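Local coordinates for protein adenylation domain (Streptomyces sp., PDB 5N9X) that belongs to the ANL superfamily of AMP-binding enzymes, with a large N-terminal and a small C-terminal domain, and is modelled with adenosine-5'-triphosphate and threonine bound, at residues F24-A27 against A28-P32; H50-A53 against E54-D58; R432-L435 against S436-E439; D517-S520 against V521-F525. One frame throughout, in Å; residues are numbered along the deposited sequence. Where two conformers were deposited one is given.

Overall arrangement
All four contacts are local, each joining neighbouring residues, and follow one another along the chain as two pairs on opposite sides of its centre. Contact 1, on helix 20-30, and contact 2, on helix 46-62, have centres 14 Å apart and touch where Phe24 and Ala28 pack on His50. Both belong to the AMP-binding part of the chain. Contact 3, where strand 431-434 runs into helix 435-443, and contact 4, at the start of helix 518-528, have centres 17 Å apart and are joined by a salt bridge between Glu439 and Arg518. Between the pairs the centres are 43 to 51 Å apart, so the packing of helices 20-30 and 46-62 lies far from the second pair.

Contact 1. Residues F24-A27 against A28-P32; sequences FSRA and AMEMP
Phe24 holds its CG opposite the backbone N (chi1 -177°), a setting that lays the ring along the helix and brings one face to CB of Ala28, one turn further on. The methyl sits toward the rim of that face, with Phe24 CZ and Ala28 CB 4.3 Å apart. Met31 folds back over Ala27: its chain is bent at chi3 (-81°), and this returns the terminal CE to 3.9 Å from Ala27 CB and 3.8 Å from Ala27 CA. Both pairs belong to the C-terminal part of helix 20-30, whose bonds run from each carbonyl to the amide four residues later. Ala28 N reaches Phe24 O at 2.8 Å and Met29 N reaches Ser25 O at 2.7 Å. Met31 has already left helical backbone angles, yet its N still donates to Ala27 O at 2.8 Å, through the most bent of the four bonds (140° at the hydrogen). Elsewhere on the helix Arg26 and Glu30 run alongside each other in the same direction. It is the Arg26 methylene CG, 3.7 Å from Glu30 OE2, that does the touching; Arg26 NE stays 5.0 Å from Glu30 OE2, with no salt bridge. The buried face rests on helix 46-62: Phe24 packs on Tyr46 and Leu49, and Ala27 touches Tyr46. Beyond the helix end, the backbone of Pro32 is hydrogen-bonded to that of Gly47.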
loop_
_atom_site.group_PDB
_atom_site.type_symbol
_atom_site.label_atom_id
_atom_site.label_comp_id
_atom_site.label_asym_id
_atom_site.label_seq_id
_atom_site.Cartn_x
_atom_site.Cartn_y
_atom_site.Cartn_z
ATOM N N PHE A 24 -21.389 -0.544 -2.296
ATOM C CA PHE A 24 -21.586 -1.365 -3.477
ATOM C C PHE A 24 -23.074 -1.490 -3.845
ATOM O O PHE A 24 -23.424 -1.509 -5.026
ATOM C CB PHE A 24 -21.006 -2.762 -3.291
ATOM C CG PHE A 24 -21.130 -3.623 -4.518
ATOM C CD1 PHE A 24 -20.663 -3.171 -5.743
ATOM C CD2 PHE A 24 -21.704 -4.873 -4.452
ATOM C CE1 PHE A 24 -20.766 -3.956 -6.878
ATOM C CE2 PHE A 24 -21.826 -5.662 -5.589
ATOM C CZ PHE A 24 -21.353 -5.201 -6.803
ATOM N N SER A 25 -23.934 -1.593 -2.832
ATOM C CA SER A 25 -25.369 -1.758 -3.042
ATOM C C SER A 25 -25.965 -0.555 -3.760
ATOM O O SER A 25 -26.694 -0.682 -4.741
ATOM C CB SER A 25 -26.071 -1.978 -1.704
ATOM O OG SER A 25 -27.456 -1.724 -1.816
ATOM N N ARG A 26 -25.633 0.620 -3.262
ATOM C CA ARG A 26 -26.074 1.848 -3.885
ATOM C C ARG A 26 -25.652 1.900 -5.357
ATOM O O ARG A 26 -26.488 1.927 -6.243
ATOM C CB ARG A 26 -25.522 3.035 -3.110
ATOM C CG ARG A 26 -25.955 4.364 -3.613
ATOM C CD ARG A 26 -24.828 5.308 -3.396
ATOM N NE ARG A 26 -25.077 6.186 -2.260
ATOM C CZ ARG A 26 -24.128 6.889 -1.645
ATOM N NH1 ARG A 26 -22.859 6.800 -2.043
ATOM N NH2 ARG A 26 -24.445 7.667 -0.617
ATOM N N ALA A 27 -24.350 1.873 -5.610
ATOM C CA ALA A 27 -23.846 1.910 -6.975
ATOM C C ALA A 27 -24.446 0.821 -7.869
ATOM O O ALA A 27 -24.742 1.075 -9.036
ATOM C CB ALA A 27 -22.334 1.794 -6.965
ATOM N N ALA A 28 -24.604 -0.387 -7.335
ATOM C CA ALA A 28 -25.130 -1.491 -8.133
ATOM C C ALA A 28 -26.627 -1.337 -8.365
ATOM O O ALA A 28 -27.101 -1.569 -9.474
ATOM C CB ALA A 28 -24.830 -2.838 -7.482
ATOM N N MET A 29 -27.374 -0.950 -7.330
ATOM C CA MET A 29 -28.803 -0.671 -7.491
ATOM C C MET A 29 -29.018 0.452 -8.482
ATOM O O MET A 29 -29.940 0.415 -9.291
ATOM C CB MET A 29 -29.476 -0.315 -6.156
ATOM C CG MET A 29 -30.920 0.197 -6.303
ATOM S SD MET A 29 -31.802 0.391 -4.732
ATOM C CE MET A 29 -31.795 -1.306 -4.175
ATOM N N GLU A 30 -28.150 1.448 -8.450
ATOM C CA GLU A 30 -28.427 2.642 -9.234
ATOM C C GLU A 30 -27.816 2.626 -10.607
ATOM O O GLU A 30 -28.304 3.301 -11.498
ATOM C CB GLU A 30 -27.980 3.892 -8.480
ATOM C CG GLU A 30 -28.692 4.086 -7.174
ATOM C CD GLU A 30 -28.337 5.410 -6.516
ATOM O OE1 GLU A 30 -27.519 6.178 -7.066
ATOM O OE2 GLU A 30 -28.888 5.734 -5.440
ATOM N N MET A 31 -26.749 1.867 -10.793
ATOM C CA MET A 31 -26.118 1.833 -12.106
ATOM C C MET A 31 -25.860 0.412 -12.617
ATOM O O MET A 31 -24.757 0.109 -13.067
ATOM C CB MET A 31 -24.830 2.638 -12.046
ATOM C CG MET A 31 -25.059 4.105 -11.666
ATOM S SD MET A 31 -23.544 5.041 -11.377
ATOM C CE MET A 31 -23.247 4.479 -9.699
ATOM N N PRO A 32 -26.892 -0.452 -12.585
ATOM C CA PRO A 32 -26.718 -1.893 -12.791
ATOM C C PRO A 32 -26.180 -2.285 -14.163
ATOM O O PRO A 32 -25.603 -3.368 -14.314
ATOM C CB PRO A 32 -28.146 -2.446 -12.600
ATOM C CG PRO A 32 -29.029 -1.346 -12.985
ATOM C CD PRO A 32 -28.319 -0.099 -12.478
#

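Contact 2. Residues H50-A53 against E54-D58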
loop_
_atom_site.group_PDB
_atom_site.type_symbol
_atom_site.label_atom_id
_atom_site.label_comp_id
_atom_site.label_asym_id
_atom_site.label_seq_id
_atom_site.Cartn_x
_atom_site.Cartn_y
_atom_site.Cartn_z
ATOM N N HIS A 50 -23.431 -7.892 -8.446
ATOM C CA HIS A 50 -24.279 -7.839 -7.267
ATOM C C HIS A 50 -25.037 -9.145 -7.043
ATOM O O HIS A 50 -25.095 -9.654 -5.920
ATOM C CB HIS A 50 -25.266 -6.683 -7.348
ATOM C CG HIS A 50 -26.031 -6.478 -6.081
ATOM N ND1 HIS A 50 -27.341 -6.884 -5.923
ATOM C CD2 HIS A 50 -25.659 -5.935 -4.896
ATOM C CE1 HIS A 50 -27.746 -6.581 -4.702
ATOM N NE2 HIS A 50 -26.745 -6.006 -4.058
ATOM N N SER A 51 -25.613 -9.688 -8.113
ATOM C CA SER A 51 -26.274 -10.984 -8.040
ATOM C C SER A 51 -25.375 -12.112 -7.543
ATOM O O SER A 51 -25.755 -12.888 -6.669
ATOM C CB SER A 51 -26.828 -11.373 -9.409
ATOM O OG SER A 51 -28.164 -10.961 -9.509
ATOM N N TRP A 52 -24.200 -12.202 -8.151
ATOM C CA TRP A 52 -23.214 -13.230 -7.872
ATOM C C TRP A 52 -22.841 -13.156 -6.381
ATOM O O TRP A 52 -22.867 -14.163 -5.649
ATOM C CB TRP A 52 -22.021 -12.995 -8.812
ATOM C CG TRP A 52 -20.907 -13.990 -8.805
ATOM C CD1 TRP A 52 -20.822 -15.141 -8.066
ATOM C CD2 TRP A 52 -19.732 -13.953 -9.630
ATOM N NE1 TRP A 52 -19.648 -15.798 -8.361
ATOM C CE2 TRP A 52 -18.965 -15.089 -9.319
ATOM C CE3 TRP A 52 -19.250 -13.056 -10.592
ATOM C CZ2 TRP A 52 -17.738 -15.363 -9.949
ATOM C CZ3 TRP A 52 -18.023 -13.319 -11.205
ATOM C CH2 TRP A 52 -17.287 -14.459 -10.884
ATOM N N ALA A 53 -22.569 -11.933 -5.926
ATOM C CA ALA A 53 -22.137 -11.684 -4.560
ATOM C C ALA A 53 -23.193 -12.029 -3.510
ATOM O O ALA A 53 -22.877 -12.646 -2.499
ATOM C CB ALA A 53 -21.706 -10.214 -4.419
ATOM N N GLU A 54 -24.434 -11.609 -3.732
ATOM C CA GLU A 54 -25.541 -12.046 -2.871
ATOM C C GLU A 54 -25.624 -13.571 -2.763
ATOM O O GLU A 54 -25.777 -14.126 -1.657
ATOM C CB GLU A 54 -26.885 -11.500 -3.374
ATOM C CG GLU A 54 -27.011 -9.980 -3.320
ATOM C CD GLU A 54 -26.906 -9.467 -1.885
ATOM O OE1 GLU A 54 -27.485 -10.123 -0.983
ATOM O OE2 GLU A 54 -26.260 -8.412 -1.667
ATOM N N GLY A 55 -25.525 -14.244 -3.908
ATOM C CA GLY A 55 -25.491 -15.693 -3.911
ATOM C C GLY A 55 -24.326 -16.265 -3.116
ATOM O O GLY A 55 -24.493 -17.239 -2.375
ATOM N N LEU A 56 -23.139 -15.676 -3.261
ATOM C CA LEU A 56 -21.971 -16.212 -2.572
ATOM C C LEU A 56 -22.141 -16.064 -1.075
ATOM O O LEU A 56 -21.669 -16.888 -0.298
ATOM C CB LEU A 56 -20.685 -15.514 -3.025
ATOM C CG LEU A 56 -20.046 -16.060 -4.301
ATOM C CD1 LEU A 56 -19.208 -15.002 -5.036
ATOM C CD2 LEU A 56 -19.230 -17.296 -3.996
ATOM N N ALA A 57 -22.801 -14.989 -0.674
ATOM C CA ALA A 57 -22.990 -14.728 0.737
ATOM C C ALA A 57 -23.920 -15.787 1.320
ATOM O O ALA A 57 -23.636 -16.371 2.369
ATOM C CB ALA A 57 -23.540 -13.336 0.954
ATOM N N ASP A 58 -25.025 -16.034 0.623
ATOM C CA ASP A 58 -25.939 -17.093 1.018
ATOM C C ASP A 58 -25.179 -18.425 1.126
ATOM O O ASP A 58 -25.283 -19.118 2.149
ATOM C CB ASP A 58 -27.114 -17.196 0.038
ATOM C CG ASP A 58 -28.085 -16.027 0.160
ATOM O OD1 ASP A 58 -28.562 -15.772 1.281
ATOM O OD2 ASP A 58 -28.392 -15.364 -0.858
#
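Glu54 N donates to His50 O at 3.0 Å, and Leu56 N reaches Trp52 O at 2.8 Å. Gly55 to Ser51 and Ala57 to Ala53 complete four successive bonds of the alpha-helical pattern, which places all these residues on the continuous helix 46-62. The chi1 of Glu54 (-65°) sets its CG beside the backbone N and over one face of the His50 imidazole; the bend at chi2 then turns the carboxylate toward NE2. Glu54 CG stands 4.0 Å from the centroid of the His50 ring and 23° off the ring normal, a CH-pi contact displaced toward the rim. Beyond it, Glu54 OE2 comes within 3.4 Å of His50 NE2, but the angle is poor and no hydrogen bond forms; the carboxylate and imidazole planes are inclined by 38°. The charge of Glu54 is met instead by Arg90 of helix 79-90, whose NE forms a salt bridge with Glu54 OE1.

Further round the helix, Trp52 and Leu56 lie side by side and point the same way. Their apolar contact is Leu56 CD1 against Trp52 CD1, a tight 3.4 Å. Leu56 CD1 is also 3.4 Å from Trp52 NE1, whose hydrogen goes to the backbone O of Val139. The indole packs on Asn80 and Ala83 of helix 79-90, and Ala53 meets Leu86. The polar ends of Glu54 and Trp52 therefore bond beyond their own helix, while within it Glu54-His50 is a CH-pi contact and Trp52-Leu56 mainly apolar packing.

Contact 3. Residues R432-L435 against S436-E439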
loop_
_atom_site.group_PDB
_atom_site.type_symbol
_atom_site.label_atom_id
_atom_site.label_comp_id
_atom_site.label_asym_id
_atom_site.label_seq_id
_atom_site.Cartn_x
_atom_site.Cartn_y
_atom_site.Cartn_z
ATOM N N ARG A 432 25.122 9.476 14.737
ATOM C CA ARG A 432 23.738 9.227 14.302
ATOM C C ARG A 432 23.665 9.177 12.783
ATOM O O ARG A 432 24.142 10.100 12.113
ATOM C CB ARG A 432 22.784 10.305 14.797
ATOM C CG ARG A 432 21.364 10.128 14.292
ATOM C CD ARG A 432 20.515 11.369 14.489
ATOM N NE ARG A 432 19.829 11.371 15.776
ATOM C CZ ARG A 432 18.798 12.157 16.063
ATOM N NH1 ARG A 432 18.330 12.997 15.150
ATOM N NH2 ARG A 432 18.231 12.103 17.258
ATOM N N ILE A 433 23.095 8.102 12.245
ATOM C CA ILE A 433 23.030 7.923 10.810
ATOM C C ILE A 433 21.595 7.848 10.317
ATOM O O ILE A 433 20.785 7.047 10.805
ATOM C CB ILE A 433 23.790 6.662 10.375
ATOM C CG1 ILE A 433 25.261 6.762 10.788
ATOM C CG2 ILE A 433 23.685 6.462 8.872
ATOM C CD1 ILE A 433 25.984 5.436 10.921
ATOM N N GLU A 434 21.301 8.715 9.357
ATOM C CA GLU A 434 20.105 8.610 8.545
ATOM C C GLU A 434 20.344 7.605 7.431
ATOM O O GLU A 434 20.897 7.979 6.395
ATOM C CB GLU A 434 19.750 9.967 7.949
ATOM C CG GLU A 434 19.720 11.061 8.977
ATOM C CD GLU A 434 18.483 11.001 9.828
ATOM O OE1 GLU A 434 17.444 10.524 9.321
ATOM O OE2 GLU A 434 18.550 11.425 11.004
ATOM N N LEU A 435 19.956 6.345 7.641
ATOM C CA LEU A 435 20.192 5.295 6.649
ATOM C C LEU A 435 19.614 5.723 5.295
ATOM O O LEU A 435 20.209 5.496 4.238
ATOM C CB LEU A 435 19.588 3.961 7.117
ATOM C CG LEU A 435 20.270 3.314 8.349
ATOM C CD1 LEU A 435 19.496 2.134 8.892
ATOM C CD2 LEU A 435 21.714 2.907 8.085
ATOM N N SER A 436 18.466 6.383 5.342
ATOM C CA SER A 436 17.787 6.843 4.142
ATOM C C SER A 436 18.561 7.913 3.349
ATOM O O SER A 436 18.456 7.961 2.131
ATOM C CB SER A 436 16.399 7.360 4.528
ATOM O OG SER A 436 15.689 7.799 3.392
ATOM N N ASP A 437 19.328 8.757 4.035
ATOM C CA ASP A 437 20.235 9.716 3.369
ATOM C C ASP A 437 21.409 9.056 2.647
ATOM O O ASP A 437 21.834 9.513 1.576
ATOM C CB ASP A 437 20.808 10.713 4.373
ATOM C CG ASP A 437 19.772 11.685 4.903
ATOM O OD1 ASP A 437 18.568 11.557 4.565
ATOM O OD2 ASP A 437 20.176 12.568 5.697
ATOM N N VAL A 438 21.955 8.001 3.243
ATOM C CA VAL A 438 23.027 7.238 2.601
ATOM C C VAL A 438 22.512 6.632 1.315
ATOM O O VAL A 438 23.194 6.615 0.280
ATOM C CB VAL A 438 23.546 6.100 3.484
ATOM C CG1 VAL A 438 24.907 5.652 2.999
ATOM C CG2 VAL A 438 23.565 6.534 4.942
ATOM N N GLU A 439 21.292 6.122 1.420
ATOM C CA GLU A 439 20.636 5.436 0.333
ATOM C C GLU A 439 20.528 6.407 -0.835
ATOM O O GLU A 439 20.939 6.090 -1.945
ATOM C CB GLU A 439 19.251 4.934 0.774
ATOM C CG GLU A 439 19.168 3.481 1.226
ATOM C CD GLU A 439 17.929 3.213 2.107
ATOM O OE1 GLU A 439 16.842 3.791 1.832
ATOM O OE2 GLU A 439 18.046 2.428 3.079
#
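Ile433 and Val438 meet across the turn from strand to helix through one methyl each, Ile433 CG2 lying 3.9 Å from Val438 CG2, with the two side chains running at a slant to each other. The chi1 of Val438 (-161°) puts its CG2 beside the backbone N, on the side facing back to the strand, where it also comes within 3.4 Å of Glu434 O. Glu434 and Asp437 form the second side-chain pair. They lie alongside each other and point the same way, so that Asp437 OD2 rests 3.5 Å from Glu434 CB and 3.6 Å from Glu434 CG. Glu434 is folded at chi2 (-76°), which turns its carboxylate aside: Glu434 OE1 and Asp437 OD2 remain 5.0 Å apart, and the carboxylate planes differ by 41°. Glu434 OE2 is bonded to NE2 of Gln425, on the neighbouring strand 425-428. Two acidic groups near the positive end of a helix dipole would probably be eased by it, despite their like charge.

Glu434 is the N-cap, and its O takes two weak bonds, from Asp437 N at 2.9 Å and Val438 N at 3.3 Å. The latter is the first bond of the i to i-4 pattern, and Glu439 N to Leu435 O (3.1 Å) continues it. The extended outer part of Glu439 takes OE2 to a salt bridge with NH1 of Arg518 and a hydrogen bond from the N of Val453. This is a strand-to-helix junction: the second strand of the antiparallel hairpin 425-428/431-434 passes without a linker into helix 435-443, the first helix of the small C-terminal domain of the ANL fold.

Contact 4. Residues D517-S520 against V521-F525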
loop_
_atom_site.group_PDB
_atom_site.type_symbol
_atom_site.label_atom_id
_atom_site.label_comp_id
_atom_site.label_asym_id
_atom_site.label_seq_id
_atom_site.Cartn_x
_atom_site.Cartn_y
_atom_site.Cartn_z
ATOM N N ASP A 517 12.286 -5.412 0.371
ATOM C CA ASP A 517 12.233 -6.189 1.604
ATOM C C ASP A 517 13.607 -6.088 2.265
ATOM O O ASP A 517 14.577 -6.683 1.789
ATOM C CB ASP A 517 11.844 -7.640 1.288
ATOM C CG ASP A 517 11.650 -8.519 2.537
ATOM O OD1 ASP A 517 11.947 -8.091 3.687
ATOM O OD2 ASP A 517 11.170 -9.663 2.333
ATOM N N ARG A 518 13.683 -5.308 3.337
ATOM C CA ARG A 518 14.939 -5.008 4.023
ATOM C C ARG A 518 15.516 -6.248 4.748
ATOM O O ARG A 518 16.725 -6.549 4.630
ATOM C CB ARG A 518 14.747 -3.831 5.009
ATOM C CG ARG A 518 14.303 -2.483 4.345
ATOM C CD ARG A 518 14.278 -1.272 5.333
ATOM N NE ARG A 518 15.627 -0.889 5.761
ATOM C CZ ARG A 518 16.421 -0.011 5.145
ATOM N NH1 ARG A 518 16.009 0.669 4.083
ATOM N NH2 ARG A 518 17.632 0.226 5.631
ATOM N N ALA A 519 14.657 -6.965 5.479
ATOM C CA ALA A 519 15.047 -8.229 6.132
ATOM C C ALA A 519 15.549 -9.276 5.129
ATOM O O ALA A 519 16.431 -10.074 5.443
ATOM C CB ALA A 519 13.883 -8.795 6.931
ATOM N N SER A 520 14.980 -9.276 3.926
ATOM C CA SER A 520 15.478 -10.108 2.818
ATOM C C SER A 520 16.819 -9.668 2.221
ATOM O O SER A 520 17.533 -10.445 1.601
ATOM C CB SER A 520 14.447 -10.137 1.696
ATOM O OG SER A 520 14.706 -11.176 0.790
ATOM N N VAL A 521 17.154 -8.406 2.344
ATOM C CA VAL A 521 18.405 -7.995 1.739
ATOM C C VAL A 521 19.528 -8.378 2.700
ATOM O O VAL A 521 20.539 -8.935 2.293
ATOM C CB VAL A 521 18.412 -6.478 1.405
ATOM C CG1 VAL A 521 19.802 -6.015 1.110
ATOM C CG2 VAL A 521 17.523 -6.216 0.213
ATOM N N ALA A 522 19.314 -8.112 3.976
ATOM C CA ALA A 522 20.277 -8.474 5.012
ATOM C C ALA A 522 20.586 -9.976 5.027
ATOM O O ALA A 522 21.725 -10.360 5.261
ATOM C CB ALA A 522 19.774 -8.030 6.372
ATOM N N ARG A 523 19.589 -10.819 4.766
ATOM C CA ARG A 523 19.830 -12.257 4.762
ATOM C C ARG A 523 20.604 -12.739 3.530
ATOM O O ARG A 523 21.431 -13.649 3.635
ATOM C CB ARG A 523 18.506 -13.024 4.896
ATOM C CG ARG A 523 17.891 -12.919 6.290
ATOM C CD ARG A 523 16.737 -13.875 6.489
ATOM N NE ARG A 523 15.512 -13.170 6.879
ATOM C CZ ARG A 523 14.458 -13.004 6.083
ATOM N NH1 ARG A 523 14.474 -13.493 4.853
ATOM N NH2 ARG A 523 13.389 -12.351 6.517
ATOM N N ALA A 524 20.339 -12.127 2.379
ATOM C CA ALA A 524 21.023 -12.491 1.151
ATOM C C ALA A 524 22.493 -12.084 1.241
ATOM O O ALA A 524 23.386 -12.791 0.789
ATOM C CB ALA A 524 20.350 -11.830 -0.051
ATOM N N PHE A 525 22.712 -10.911 1.816
ATOM C CA PHE A 525 24.030 -10.365 2.024
ATOM C C PHE A 525 24.826 -11.329 2.887
ATOM O O PHE A 525 25.916 -11.795 2.510
ATOM C CB PHE A 525 23.929 -8.988 2.683
ATOM C CG PHE A 525 25.245 -8.418 3.103
ATOM C CD1 PHE A 525 25.740 -8.641 4.395
ATOM C CD2 PHE A 525 25.996 -7.658 2.217
ATOM C CE1 PHE A 525 26.964 -8.121 4.794
ATOM C CE2 PHE A 525 27.220 -7.133 2.610
ATOM C CZ PHE A 525 27.702 -7.366 3.910
#
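Asp517 and Val521 mark the first turn of helix 518-528, the last helix of the chain, with Asp517 as its N-cap; Lys515, two residues earlier, belongs to the pocket of the bound threonine. The capping bond is weak: Ser520 N donates to Asp517 OD1 at 3.3 Å. Asp517 O also receives a weak bond from Val521 N, and CG2 of Val521 lies 3.4 Å from Asp517 O. Arg518 O takes two donors of different geometry. Ala522 N, at 3.1 Å from Arg518 O, comes nearly in line with the carbonyl, whereas Val521 N, at 3.0 Å, stands well above its plane (69° out of it).

The side chain of Arg523 doubles back along the helix, its bend at chi3 (-123°) setting the guanidinium over the carbonyl of Ala519. Ala519 O lies 3.5 Å above the centre of that plane, and Arg523 NH2 is 3.6 Å from Ala519 CB. The same oxygen accepts a weak backbone bond from Arg523 N at 3.3 Å. On the inner face Val521 and Ala522 pack on Trp454 of strand 450-457. Because Ala519 O faces the flat of the guanidinium instead of its N-H edge, their attraction is probably electrostatic, with no hydrogen bond from the guanidinium to that oxygen.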